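Local atomic coordinates of Tat (Twin-arginine translocation) pathway signal sequence containing protein (Mycobacterium tuberculosis, PDB entry 5IMU), a protein that is of unknown function; its C-terminal piece combines an alpha/beta/alpha sandwich with a helix bundle, and the whole protein probably carries a Tat export signal. Residues Trp54-Pro57 with His58-Leu61; Ile118-Val121 with Asp122-Pro126; Thr168-Lys171 with Glu172-Lys176; Pro179-Leu183 with Thr184-Asp188. One frame throughout, in Å; residues are numbered along the deposited sequence.

Interaction 1. Residues Trp54-Pro57 with His58-Leu61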
ATOM      1  N   TRP A  54       2.925   0.068   4.331  1.00 14.14           N
ATOM      2  CA  TRP A  54       2.676  -0.214   2.926  1.00 11.26           C
ATOM      3  C   TRP A  54       1.176  -0.219   2.650  1.00  9.35           C
ATOM      4  O   TRP A  54       0.379  -0.666   3.478  1.00  9.73           O
ATOM      5  CB  TRP A  54       3.303  -1.564   2.572  1.00 11.19           C
ATOM      6  CG  TRP A  54       3.127  -2.035   1.163  1.00  6.79           C
ATOM      7  CD1 TRP A  54       3.753  -1.554   0.049  1.00  8.51           C
ATOM      8  CD2 TRP A  54       2.309  -3.128   0.724  1.00  7.82           C
ATOM      9  NE1 TRP A  54       3.356  -2.267  -1.060  1.00 11.00           N
ATOM     10  CE2 TRP A  54       2.470  -3.239  -0.672  1.00 10.60           C
ATOM     11  CE3 TRP A  54       1.448  -4.017   1.376  1.00  8.13           C
ATOM     12  CZ2 TRP A  54       1.800  -4.204  -1.429  1.00  8.70           C
ATOM     13  CZ3 TRP A  54       0.783  -4.974   0.625  1.00  9.73           C
ATOM     14  CH2 TRP A  54       0.963  -5.059  -0.762  1.00  9.62           C
ATOM     15  N   ILE A  55       0.793   0.299   1.491  1.00 10.32           N
ATOM     16  CA  ILE A  55      -0.603   0.335   1.059  1.00 10.51           C
ATOM     17  C   ILE A  55      -0.761  -0.641  -0.094  1.00  7.46           C
ATOM     18  O   ILE A  55      -0.056  -0.517  -1.108  1.00  8.34           O
ATOM     19  CB  ILE A  55      -1.040   1.752   0.649  1.00  9.31           C
ATOM     20  CG1 ILE A  55      -0.688   2.770   1.739  1.00 12.11           C
ATOM     21  CG2 ILE A  55      -2.535   1.782   0.364  1.00 10.54           C
ATOM     22  CD1 ILE A  55      -1.250   2.435   3.105  1.00 10.99           C
ATOM     23  N   PRO A  56      -1.664  -1.624  -0.007  1.00 11.23           N
ATOM     24  CA  PRO A  56      -1.754  -2.637  -1.053  1.00 13.48           C
ATOM     25  C   PRO A  56      -2.246  -2.034  -2.366  1.00 12.41           C
ATOM     26  O   PRO A  56      -2.936  -1.002  -2.363  1.00 12.61           O
ATOM     27  CB  PRO A  56      -2.760  -3.653  -0.486  1.00 10.10           C
ATOM     28  CG  PRO A  56      -3.565  -2.873   0.505  1.00 14.12           C
ATOM     29  CD  PRO A  56      -2.605  -1.885   1.102  1.00 11.84           C
ATOM     30  N   PRO A  57      -1.918  -2.658  -3.499  1.00 12.93           N
ATOM     31  CA  PRO A  57      -2.195  -2.007  -4.794  1.00 13.19           C
ATOM     32  C   PRO A  57      -3.670  -1.891  -5.137  1.00 12.61           C
ATOM     33  O   PRO A  57      -4.037  -0.997  -5.911  1.00 15.09           O
ATOM     34  CB  PRO A  57      -1.459  -2.901  -5.808  1.00 16.98           C
ATOM     35  CG  PRO A  57      -0.552  -3.776  -5.001  1.00 15.91           C
ATOM     36  CD  PRO A  57      -1.202  -3.931  -3.664  1.00 14.35           C
ATOM     37  N   HIS A  58      -4.531  -2.755  -4.605  1.00 12.66           N
ATOM     38  CA  HIS A  58      -5.929  -2.726  -5.015  1.00 11.91           C
ATOM     39  C   HIS A  58      -6.734  -1.643  -4.309  1.00 12.31           C
ATOM     40  O   HIS A  58      -7.937  -1.522  -4.568  1.00 14.49           O
ATOM     41  CB  HIS A  58      -6.582  -4.097  -4.798  1.00 11.61           C
ATOM     42  CG  HIS A  58      -6.739  -4.481  -3.359  1.00 11.38           C
ATOM     43  ND1 HIS A  58      -5.664  -4.752  -2.539  1.00 10.80           N
ATOM     44  CD2 HIS A  58      -7.846  -4.656  -2.601  1.00  9.66           C
ATOM     45  CE1 HIS A  58      -6.103  -5.067  -1.333  1.00 13.36           C
ATOM     46  NE2 HIS A  58      -7.423  -5.017  -1.343  1.00 15.57           N
ATOM     47  N   VAL A  59      -6.110  -0.849  -3.444  1.00  9.95           N
ATOM     48  CA  VAL A  59      -6.773   0.254  -2.757  1.00 11.49           C
ATOM     49  C   VAL A  59      -6.336   1.554  -3.417  1.00 10.34           C
ATOM     50  O   VAL A  59      -5.140   1.861  -3.466  1.00 11.10           O
ATOM     51  CB  VAL A  59      -6.446   0.262  -1.256  1.00  9.32           C
ATOM     52  CG1 VAL A  59      -7.017   1.515  -0.597  1.00  9.72           C
ATOM     53  CG2 VAL A  59      -6.992  -0.988  -0.593  1.00 12.54           C
ATOM     54  N   ARG A  60      -7.304   2.310  -3.933  1.00 11.16           N
ATOM     55  CA  ARG A  60      -7.044   3.631  -4.489  1.00 11.51           C
ATOM     56  C   ARG A  60      -7.142   4.678  -3.386  1.00  9.15           C
ATOM     57  O   ARG A  60      -8.014   4.599  -2.517  1.00 11.74           O
ATOM     58  CB  ARG A  60      -8.030   3.949  -5.617  1.00 10.89           C
ATOM     59  CG  ARG A  60      -8.093   2.883  -6.697  1.00 19.22           C
ATOM     60  CD  ARG A  60      -6.761   2.759  -7.417  1.00 19.00           C
ATOM     61  NE  ARG A  60      -6.522   3.881  -8.317  1.00 23.18           N
ATOM     62  CZ  ARG A  60      -5.321   4.242  -8.759  1.00 15.86           C
ATOM     63  NH1 ARG A  60      -4.243   3.572  -8.373  1.00 21.77           N
ATOM     64  NH2 ARG A  60      -5.195   5.275  -9.580  1.00 14.37           N
ATOM     65  N   LEU A  61      -6.222   5.671  -3.428  1.00 12.14           N
ATOM     66  CA  LEU A  61      -6.038   6.614  -2.331  1.00 11.03           C
ATOM     67  C   LEU A  61      -6.734   7.940  -2.608  1.00 11.89           C
ATOM     68  O   LEU A  61      -6.726   8.422  -3.746  1.00 13.16           O
ATOM     69  CB  LEU A  61      -4.549   6.868  -2.092  1.00 10.13           C
ATOM     70  CG  LEU A  61      -3.770   5.647  -1.605  1.00 12.85           C
ATOM     71  CD1 LEU A  61      -2.274   5.915  -1.609  1.00 11.46           C
ATOM     72  CD2 LEU A  61      -4.236   5.242  -0.220  1.00 13.88           C
TER
HETATM   73  O   HOH W   1      -3.684   1.712  -5.971  1.00 13.68           O
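P56 and V59 are the ends of a type I beta turn, P56-P57-H58-V59, in the loop between strands 44-48 and 65-67. The turn is closed by a nearly straight but weak bond, V59 N to P56 O at 3.4 Å, with R115 NH2 as a second donor to the same carbonyl oxygen. The P56 ring packs obliquely on the H58 imidazole, CB to ND1 at 3.7 Å, and P56 CG also reaches V59 CG2 at 4.1 Å. That same V59 methyl sits over the centre of one face of the imidazole, which a chi1 of 68° has swung between the backbone N and the carbonyl carbon. The far end of the ring is fixed by NE2 bonding to E28 OE1. Beyond the turn the chain doubles back far enough for I55 CG2 to meet L61 CD2 at 3.9 Å. V24 of helix 6-27 packs on both V59 and L61, W189 of helix 183-199 lies against P56 and P57, and helix 157-177 touches H58. R60 NH1 pairs with D111 OD2 and also donates to a water at 3.1 Å; this water lies within hydrogen-bonding distance of P57 O (2.7 Å) and V59 O (2.9 Å).

Interaction 2. Residues Ile118-Val121 with Asp122-Pro126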
ATOM      1  N   ILE A 118       9.177   8.146  -2.717  1.00 20.69           N
ATOM      2  CA  ILE A 118      10.384   7.385  -2.399  1.00 15.89           C
ATOM      3  C   ILE A 118      11.435   7.630  -3.473  1.00 22.53           C
ATOM      4  O   ILE A 118      11.128   7.527  -4.670  1.00 19.25           O
ATOM      5  CB  ILE A 118      10.081   5.884  -2.271  1.00 21.26           C
ATOM      6  CG1 ILE A 118       8.996   5.646  -1.221  1.00 23.66           C
ATOM      7  CG2 ILE A 118      11.348   5.106  -1.925  1.00 17.54           C
ATOM      8  CD1 ILE A 118       8.458   4.238  -1.214  1.00 18.76           C
ATOM      9  N   PRO A 119      12.674   7.954  -3.101  1.00 23.78           N
ATOM     10  CA  PRO A 119      13.737   8.076  -4.103  1.00 24.22           C
ATOM     11  C   PRO A 119      13.899   6.785  -4.895  1.00 21.81           C
ATOM     12  O   PRO A 119      13.591   5.691  -4.413  1.00 17.89           O
ATOM     13  CB  PRO A 119      14.985   8.379  -3.264  1.00 26.87           C
ATOM     14  CG  PRO A 119      14.460   8.953  -1.988  1.00 27.40           C
ATOM     15  CD  PRO A 119      13.145   8.275  -1.742  1.00 20.46           C
ATOM     16  N   LYS A 120      14.383   6.927  -6.126  1.00 23.12           N
ATOM     17  CA  LYS A 120      14.609   5.769  -6.979  1.00 24.64           C
ATOM     18  C   LYS A 120      15.588   4.807  -6.320  1.00 28.05           C
ATOM     19  O   LYS A 120      16.682   5.200  -5.901  1.00 24.94           O
ATOM     20  CB  LYS A 120      15.135   6.217  -8.343  1.00 24.71           C
ATOM     21  CG  LYS A 120      15.319   5.092  -9.353  1.00 34.11           C
ATOM     22  CD  LYS A 120      15.592   5.650 -10.745  1.00 51.38           C
ATOM     23  CE  LYS A 120      16.093   4.581 -11.706  1.00 48.89           C
ATOM     24  NZ  LYS A 120      15.199   3.391 -11.761  1.00 40.55           N
ATOM     25  N   VAL A 121      15.176   3.541  -6.212  1.00 22.04           N
ATOM     26  CA  VAL A 121      16.038   2.512  -5.649  1.00 21.44           C
ATOM     27  C   VAL A 121      17.309   2.399  -6.480  1.00 21.65           C
ATOM     28  O   VAL A 121      17.282   2.502  -7.713  1.00 20.85           O
ATOM     29  CB  VAL A 121      15.281   1.175  -5.585  1.00 28.77           C
ATOM     30  CG1 VAL A 121      16.235   0.007  -5.367  1.00 30.05           C
ATOM     31  CG2 VAL A 121      14.227   1.215  -4.488  1.00 19.43           C
ATOM     32  N   ASP A 122      18.439   2.210  -5.802  1.00 19.46           N
ATOM     33  CA  ASP A 122      19.705   2.022  -6.498  1.00 19.25           C
ATOM     34  C   ASP A 122      19.695   0.711  -7.277  1.00 18.60           C
ATOM     35  O   ASP A 122      19.274  -0.330  -6.763  1.00 16.12           O
ATOM     36  CB  ASP A 122      20.867   2.030  -5.505  1.00 26.27           C
ATOM     37  CG  ASP A 122      22.218   1.928  -6.188  1.00 33.10           C
ATOM     38  OD1 ASP A 122      22.482   2.740  -7.100  1.00 30.11           O
ATOM     39  OD2 ASP A 122      23.013   1.036  -5.820  1.00 34.01           O
ATOM     40  N   GLU A 123      20.172   0.771  -8.521  1.00 15.60           N
ATOM     41  CA  GLU A 123      20.204  -0.374  -9.431  1.00 19.27           C
ATOM     42  C   GLU A 123      18.865  -1.112  -9.423  1.00 19.29           C
ATOM     43  O   GLU A 123      18.782  -2.297  -9.098  1.00 17.56           O
ATOM     44  CB  GLU A 123      21.351  -1.327  -9.078  1.00 23.00           C
ATOM     45  CG  GLU A 123      22.736  -0.700  -9.103  1.00 27.93           C
ATOM     46  CD  GLU A 123      23.184  -0.306 -10.498  1.00 31.38           C
ATOM     47  OE1 GLU A 123      22.645  -0.854 -11.483  1.00 44.60           O
ATOM     48  OE2 GLU A 123      24.088   0.547 -10.609  1.00 56.05           O
ATOM     49  N   PHE A 124      17.808  -0.376  -9.783  1.00 14.61           N
ATOM     50  CA  PHE A 124      16.450  -0.903  -9.672  1.00 15.01           C
ATOM     51  C   PHE A 124      16.310  -2.260 -10.354  1.00 12.66           C
ATOM     52  O   PHE A 124      15.793  -3.214  -9.762  1.00  9.88           O
ATOM     53  CB  PHE A 124      15.449   0.089 -10.267  1.00 18.65           C
ATOM     54  CG  PHE A 124      14.080  -0.495 -10.477  1.00 17.44           C
ATOM     55  CD1 PHE A 124      13.174  -0.564  -9.429  1.00 14.87           C
ATOM     56  CD2 PHE A 124      13.702  -0.990 -11.716  1.00 14.75           C
ATOM     57  CE1 PHE A 124      11.917  -1.109  -9.614  1.00 23.55           C
ATOM     58  CE2 PHE A 124      12.447  -1.539 -11.908  1.00 19.61           C
ATOM     59  CZ  PHE A 124      11.553  -1.597 -10.855  1.00 21.88           C
ATOM     60  N   GLY A 125      16.759  -2.357 -11.603  1.00 10.69           N
ATOM     61  CA  GLY A 125      16.614  -3.560 -12.389  1.00 12.51           C
ATOM     62  C   GLY A 125      17.303  -4.771 -11.789  1.00 14.19           C
ATOM     63  O   GLY A 125      16.669  -5.792 -11.503  1.00 12.28           O
ATOM     64  N   PRO A 126      18.626  -4.692 -11.614  1.00 15.28           N
ATOM     65  CA  PRO A 126      19.341  -5.799 -10.956  1.00 13.60           C
ATOM     66  C   PRO A 126      18.813  -6.125  -9.572  1.00 13.63           C
ATOM     67  O   PRO A 126      18.813  -7.299  -9.181  1.00 13.05           O
ATOM     68  CB  PRO A 126      20.789  -5.292 -10.904  1.00 15.87           C
ATOM     69  CG  PRO A 126      20.899  -4.375 -12.073  1.00 17.12           C
ATOM     70  CD  PRO A 126      19.556  -3.700 -12.188  1.00 21.12           C
TER
HETATM   71  O   HOH W   2      17.917   2.263 -10.306  1.00 32.34           O
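At the start of helix 124-133, K120 and V121 of the incoming loop meet F124 across the N-cap residue, E123, and a water ties the junction together. This water donates to V121 O at 2.7 Å and accepts from F124 N at the same 2.7 Å separation. It thus links a loop carbonyl to an N-H of the first turn, where V121 O and F124 N themselves stand 3.6 Å apart. A third and weaker bond reaches the water from K120 NZ at 3.3 Å.

The lysine gets there on a nearly extended chain: with chi1 at -176° and the next two torsions also close to trans, the aliphatic part runs out straight, and a bend at chi4 of 53° turns the ammonium inward. NZ then lies 3.6 Å from F124 CB, the two side chains crossing at about a right angle, and it stands obliquely to the phenyl ring. The positive group is therefore near the helix N terminus, an end whose dipole would not by itself attract it; the weak bond to the water probably eases that placement. V121 CG1, anti to the backbone N, lies over the following peptide, 3.4 Å from D122 O. At the helix start T127 OG1 is within hydrogen-bonding reach of both D122 O and E123 O.

N207 of helix 203-216 holds the loop through V121 N and P119 O. F124 packs on A206 and L210 of that helix, and I118 on Y208 and A211, so the surface loop and the start of helix 124-133 both lean on helix 203-216.

Interaction 3. Residues Thr168-Lys171 with Glu172-Lys176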
ATOM      1  N   THR A 168      -3.903 -11.491  -7.229  1.00  8.33           N
ATOM      2  CA  THR A 168      -5.192 -11.607  -6.556  1.00 12.93           C
ATOM      3  C   THR A 168      -5.188 -12.752  -5.551  1.00  9.59           C
ATOM      4  O   THR A 168      -5.786 -12.646  -4.473  1.00  9.64           O
ATOM      5  CB  THR A 168      -6.302 -11.806  -7.593  1.00 12.28           C
ATOM      6  OG1 THR A 168      -6.306 -10.701  -8.505  1.00 13.57           O
ATOM      7  CG2 THR A 168      -7.662 -11.900  -6.914  1.00 15.83           C
ATOM      8  N   ALA A 169      -4.502 -13.849  -5.879  1.00  7.18           N
ATOM      9  CA  ALA A 169      -4.504 -15.014  -4.999  1.00  9.21           C
ATOM     10  C   ALA A 169      -3.720 -14.753  -3.716  1.00  9.46           C
ATOM     11  O   ALA A 169      -4.175 -15.112  -2.624  1.00 10.30           O
ATOM     12  CB  ALA A 169      -3.943 -16.227  -5.739  1.00  9.69           C
ATOM     13  N   VAL A 170      -2.536 -14.141  -3.818  1.00 11.24           N
ATOM     14  CA  VAL A 170      -1.779 -13.862  -2.601  1.00 10.62           C
ATOM     15  C   VAL A 170      -2.463 -12.769  -1.789  1.00 10.67           C
ATOM     16  O   VAL A 170      -2.401 -12.774  -0.552  1.00 11.28           O
ATOM     17  CB  VAL A 170      -0.314 -13.501  -2.921  1.00 13.47           C
ATOM     18  CG1 VAL A 170      -0.229 -12.223  -3.740  1.00 12.47           C
ATOM     19  CG2 VAL A 170       0.485 -13.360  -1.634  1.00 14.98           C
ATOM     20  N   LYS A 171      -3.134 -11.826  -2.459  1.00 11.39           N
ATOM     21  CA  LYS A 171      -3.939 -10.842  -1.744  1.00  7.95           C
ATOM     22  C   LYS A 171      -4.968 -11.528  -0.858  1.00 10.72           C
ATOM     23  O   LYS A 171      -5.117 -11.191   0.322  1.00 10.62           O
ATOM     24  CB  LYS A 171      -4.633  -9.903  -2.732  1.00 10.46           C
ATOM     25  CG  LYS A 171      -5.773  -9.095  -2.108  1.00  9.36           C
ATOM     26  CD  LYS A 171      -6.354  -8.076  -3.084  1.00 10.98           C
ATOM     27  CE  LYS A 171      -7.152  -8.734  -4.202  1.00 16.75           C
ATOM     28  NZ  LYS A 171      -8.585  -8.924  -3.833  1.00 19.10           N
ATOM     29  N   GLU A 172      -5.686 -12.504  -1.416  1.00  9.49           N
ATOM     30  CA  GLU A 172      -6.715 -13.198  -0.649  1.00 10.07           C
ATOM     31  C   GLU A 172      -6.105 -14.099   0.417  1.00 13.32           C
ATOM     32  O   GLU A 172      -6.651 -14.217   1.520  1.00 13.14           O
ATOM     33  CB  GLU A 172      -7.613 -13.997  -1.592  1.00 10.42           C
ATOM     34  CG  GLU A 172      -8.472 -13.112  -2.471  1.00 14.09           C
ATOM     35  CD  GLU A 172      -9.341 -12.178  -1.653  1.00 19.28           C
ATOM     36  OE1 GLU A 172     -10.226 -12.677  -0.926  1.00 20.31           O
ATOM     37  OE2 GLU A 172      -9.127 -10.947  -1.710  1.00 17.55           O
ATOM     38  N   SER A 173      -4.981 -14.747   0.108  1.00  9.38           N
ATOM     39  CA  SER A 173      -4.291 -15.547   1.117  1.00 11.11           C
ATOM     40  C   SER A 173      -3.899 -14.691   2.315  1.00 14.57           C
ATOM     41  O   SER A 173      -4.133 -15.068   3.469  1.00 10.10           O
ATOM     42  CB  SER A 173      -3.060 -16.213   0.506  1.00 10.81           C
ATOM     43  OG  SER A 173      -2.352 -16.966   1.477  1.00 21.39           O
ATOM     44  N   VAL A 174      -3.318 -13.519   2.056  1.00 11.98           N
ATOM     45  CA  VAL A 174      -2.827 -12.671   3.138  1.00 13.64           C
ATOM     46  C   VAL A 174      -3.986 -12.088   3.936  1.00 14.32           C
ATOM     47  O   VAL A 174      -3.998 -12.137   5.171  1.00 17.41           O
ATOM     48  CB  VAL A 174      -1.917 -11.565   2.576  1.00 11.40           C
ATOM     49  CG1 VAL A 174      -1.740 -10.452   3.596  1.00 17.16           C
ATOM     50  CG2 VAL A 174      -0.571 -12.141   2.186  1.00 14.24           C
ATOM     51  N   LEU A 175      -4.978 -11.522   3.244  1.00 12.72           N
ATOM     52  CA  LEU A 175      -6.051 -10.824   3.942  1.00 13.91           C
ATOM     53  C   LEU A 175      -6.974 -11.772   4.695  1.00 21.14           C
ATOM     54  O   LEU A 175      -7.615 -11.351   5.662  1.00 21.71           O
ATOM     55  CB  LEU A 175      -6.848  -9.965   2.960  1.00 11.54           C
ATOM     56  CG  LEU A 175      -5.997  -8.856   2.336  1.00 11.69           C
ATOM     57  CD1 LEU A 175      -6.849  -7.888   1.545  1.00 15.02           C
ATOM     58  CD2 LEU A 175      -5.196  -8.130   3.407  1.00 15.14           C
ATOM     59  N   LYS A 176      -7.047 -13.040   4.288  1.00 17.56           N
ATOM     60  CA  LYS A 176      -7.806 -14.011   5.066  1.00 18.04           C
ATOM     61  C   LYS A 176      -7.034 -14.477   6.296  1.00 18.61           C
ATOM     62  O   LYS A 176      -7.647 -14.850   7.303  1.00 25.47           O
ATOM     63  CB  LYS A 176      -8.192 -15.203   4.187  1.00 18.03           C
ATOM     64  CG  LYS A 176      -9.272 -14.878   3.154  1.00 22.98           C
ATOM     65  CD  LYS A 176      -9.454 -16.010   2.150  1.00 29.64           C
ATOM     66  CE  LYS A 176     -10.570 -15.707   1.157  1.00 27.16           C
ATOM     67  NZ  LYS A 176     -11.902 -15.606   1.818  1.00 34.62           N
TER
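K171 and E172 reach one another by folding their side chains in different ways. The lysine leaves with CG anti to the backbone N (chi1 164°), then bends at chi3 and chi4; the glutamate puts CG beside its own N and bends at chi2 (-57°). The two then run side by side in the same direction, and NZ meets OE2 at 3.0 Å in a salt bridge. The ammonium comes to the anti side of that oxygen, 28° out of the carboxylate plane. R30 NH2 forms a second salt bridge to the same OE2, so one oxygen takes two positive partners, which would probably favour the ionised carboxylate.

Farther round the helix, V170 CG2 and V174 CG2 lie 4.1 Å apart, their side chains alongside each other. L175 CD1 packs at 4.0 Å from K171 CG, using the lysine's aliphatic base as an apolar surface. The main chain beneath is regular: E172 N bonds to T168 O at 3.1 Å, S173 and V174 donate to A169 and V170, and L175 N bonds to K171 O at 2.9 Å.

V170 and V174 turn to W189 of helix 183-199, while L175 packs on E28, R30 and I31. The whole is a regular piece of alpha-helix 157-177, with i to i+4 backbone bonding, one apolar i to i+4 pair, V170 with V174, and an i to i+1 lysine-glutamate salt bridge.

Interaction 4. Residues Pro179-Leu183 with Thr184-Asp188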
ATOM      1  N   PRO A 179      -5.305 -10.968  11.152  1.00 15.96           N
ATOM      2  CA  PRO A 179      -4.019 -10.307  11.410  1.00 17.87           C
ATOM      3  C   PRO A 179      -2.857 -11.261  11.692  1.00 21.64           C
ATOM      4  O   PRO A 179      -1.792 -10.799  12.103  1.00 17.56           O
ATOM      5  CB  PRO A 179      -4.318  -9.461  12.648  1.00 21.31           C
ATOM      6  CG  PRO A 179      -5.337 -10.254  13.390  1.00 15.79           C
ATOM      7  CD  PRO A 179      -6.157 -10.993  12.356  1.00 19.70           C
ATOM      8  N   SER A 180      -3.056 -12.563  11.478  1.00 19.05           N
ATOM      9  CA  SER A 180      -2.012 -13.561  11.679  1.00 23.66           C
ATOM     10  C   SER A 180      -1.322 -13.946  10.375  1.00 26.03           C
ATOM     11  O   SER A 180      -0.915 -15.100  10.198  1.00 25.77           O
ATOM     12  CB  SER A 180      -2.587 -14.801  12.364  1.00 23.23           C
ATOM     13  OG  SER A 180      -3.153 -14.472  13.620  1.00 29.02           O
ATOM     14  N   HIS A 181      -1.183 -12.995   9.457  1.00 21.79           N
ATOM     15  CA  HIS A 181      -0.547 -13.251   8.176  1.00 18.98           C
ATOM     16  C   HIS A 181       0.967 -13.349   8.329  1.00 27.35           C
ATOM     17  O   HIS A 181       1.558 -12.807   9.267  1.00 26.27           O
ATOM     18  CB  HIS A 181      -0.898 -12.143   7.185  1.00 13.58           C
ATOM     19  CG  HIS A 181      -0.665 -10.763   7.719  1.00 19.48           C
ATOM     20  ND1 HIS A 181      -1.386 -10.238   8.770  1.00 14.14           N
ATOM     21  CD2 HIS A 181       0.213  -9.800   7.349  1.00 19.29           C
ATOM     22  CE1 HIS A 181      -0.964  -9.013   9.024  1.00 17.66           C
ATOM     23  NE2 HIS A 181       0.005  -8.722   8.175  1.00 17.94           N
ATOM     24  N   GLU A 182       1.595 -14.052   7.391  1.00 26.33           N
ATOM     25  CA  GLU A 182       3.047 -14.143   7.337  1.00 31.86           C
ATOM     26  C   GLU A 182       3.587 -13.021   6.459  1.00 33.51           C
ATOM     27  O   GLU A 182       3.134 -12.843   5.323  1.00 20.47           O
ATOM     28  CB  GLU A 182       3.489 -15.500   6.786  1.00 34.75           C
ATOM     29  CG  GLU A 182       3.112 -16.691   7.655  1.00 35.99           C
ATOM     30  CD  GLU A 182       3.970 -16.807   8.900  1.00 48.71           C
ATOM     31  OE1 GLU A 182       5.026 -16.141   8.962  1.00 51.04           O
ATOM     32  OE2 GLU A 182       3.591 -17.567   9.817  1.00 56.91           O
ATOM     33  N   LEU A 183       4.547 -12.259   6.992  1.00 34.43           N
ATOM     34  CA  LEU A 183       5.207 -11.238   6.185  1.00 35.98           C
ATOM     35  C   LEU A 183       5.897 -11.838   4.969  1.00 31.84           C
ATOM     36  O   LEU A 183       6.141 -11.122   3.992  1.00 30.92           O
ATOM     37  CB  LEU A 183       6.231 -10.468   7.018  1.00 40.06           C
ATOM     38  CG  LEU A 183       5.738  -9.460   8.053  1.00 49.17           C
ATOM     39  CD1 LEU A 183       6.900  -8.582   8.472  1.00 42.10           C
ATOM     40  CD2 LEU A 183       4.590  -8.619   7.518  1.00 46.69           C
ATOM     41  N   THR A 184       6.233 -13.127   5.025  1.00 33.07           N
ATOM     42  CA  THR A 184       6.735 -13.835   3.853  1.00 38.18           C
ATOM     43  C   THR A 184       5.778 -13.693   2.675  1.00 26.98           C
ATOM     44  O   THR A 184       6.186 -13.325   1.567  1.00 21.71           O
ATOM     45  CB  THR A 184       6.954 -15.309   4.200  1.00 32.95           C
ATOM     46  OG1 THR A 184       8.225 -15.470   4.841  1.00 44.28           O
ATOM     47  CG2 THR A 184       6.888 -16.179   2.949  1.00 30.11           C
ATOM     48  N   ALA A 185       4.492 -13.979   2.901  1.00 24.29           N
ATOM     49  CA  ALA A 185       3.511 -13.867   1.827  1.00 24.21           C
ATOM     50  C   ALA A 185       3.296 -12.418   1.410  1.00 16.02           C
ATOM     51  O   ALA A 185       3.026 -12.148   0.234  1.00 12.70           O
ATOM     52  CB  ALA A 185       2.188 -14.502   2.254  1.00 22.07           C
ATOM     53  N   VAL A 186       3.411 -11.479   2.350  1.00 15.06           N
ATOM     54  CA  VAL A 186       3.292 -10.066   2.001  1.00 20.52           C
ATOM     55  C   VAL A 186       4.433  -9.649   1.081  1.00 13.37           C
ATOM     56  O   VAL A 186       4.229  -8.915   0.106  1.00 12.99           O
ATOM     57  CB  VAL A 186       3.245  -9.202   3.276  1.00 22.69           C
ATOM     58  CG1 VAL A 186       3.295  -7.727   2.921  1.00 14.31           C
ATOM     59  CG2 VAL A 186       1.993  -9.515   4.081  1.00 20.08           C
ATOM     60  N   GLY A 187       5.650 -10.113   1.373  1.00 14.76           N
ATOM     61  CA  GLY A 187       6.775  -9.809   0.505  1.00 12.05           C
ATOM     62  C   GLY A 187       6.565 -10.305  -0.913  1.00 11.56           C
ATOM     63  O   GLY A 187       6.873  -9.602  -1.877  1.00 12.43           O
ATOM     64  N   ASP A 188       6.032 -11.521  -1.058  1.00 12.52           N
ATOM     65  CA  ASP A 188       5.700 -12.036  -2.384  1.00  9.75           C
ATOM     66  C   ASP A 188       4.687 -11.136  -3.083  1.00 11.08           C
ATOM     67  O   ASP A 188       4.825 -10.831  -4.273  1.00 11.72           O
ATOM     68  CB  ASP A 188       5.161 -13.462  -2.269  1.00 13.95           C
ATOM     69  CG  ASP A 188       6.240 -14.469  -1.918  1.00 16.60           C
ATOM     70  OD1 ASP A 188       7.377 -14.051  -1.611  1.00 16.54           O
ATOM     71  OD2 ASP A 188       5.950 -15.685  -1.946  1.00 18.47           O
TER
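H181 and V186 meet across the N-terminal turn of helix 183-199, for which E182 is the N-cap. A chi1 of 51° puts the imidazole between the backbone N and the carbonyl carbon, and from there its CD2 touches V186 CG2 at 3.7 Å. The methyl arrives at the ring edge, near its plane, and the two side chains approach at a slant. V186 carries that methyl anti to its own carbonyl carbon, from where CG2 reaches back to the start of the helix and also lies 3.7 Å from E182 O. NE2 of the histidine, next to CD2 in the ring, bonds to L50 O, which fixes the ring's rotation, and the Y178 ring lies nearby with its plane at about 20°.

L183 stretches out with chi2 near trans and makes a looser apolar contact, CD2 to V186 CG2 at 4.4 Å; it also packs on R75. V174 of helix 157-177 packs on H181, A185 and V186, joining this helix start to the preceding helix. E182 O receives two donors, a weak bent bond from A185 N at 3.0 Å and a straighter, longer one from V186 N at 3.3 Å, the latter in the carbonyl plane. The first full turn is completed by G187 N, which bonds to L183 O at 2.8 Å with an N-H...O angle of 160°.

In the fold
From the N terminus, interaction 1 turns the chain in the loop between strands 44-48 and 65-67 of the DUF5632 range. Interaction 2 follows, leading from the loop after helix 111-115 into helix 124-133; its nearest atoms stay about 8 Å from interaction 1. Interaction 3 lies within helix 157-177, and interaction 4 starts helix 183-199. All four are local and in series, without nesting or crossing. Interactions 3 and 4 touch through V174 CG2 and A185 CB, 3.6 Å apart, pairing consecutive helices. Interaction 1 meets interaction 3 where H58 ND1 packs on K171 CD at 3.4 Å, joining the sheet-bearing part to the helical one.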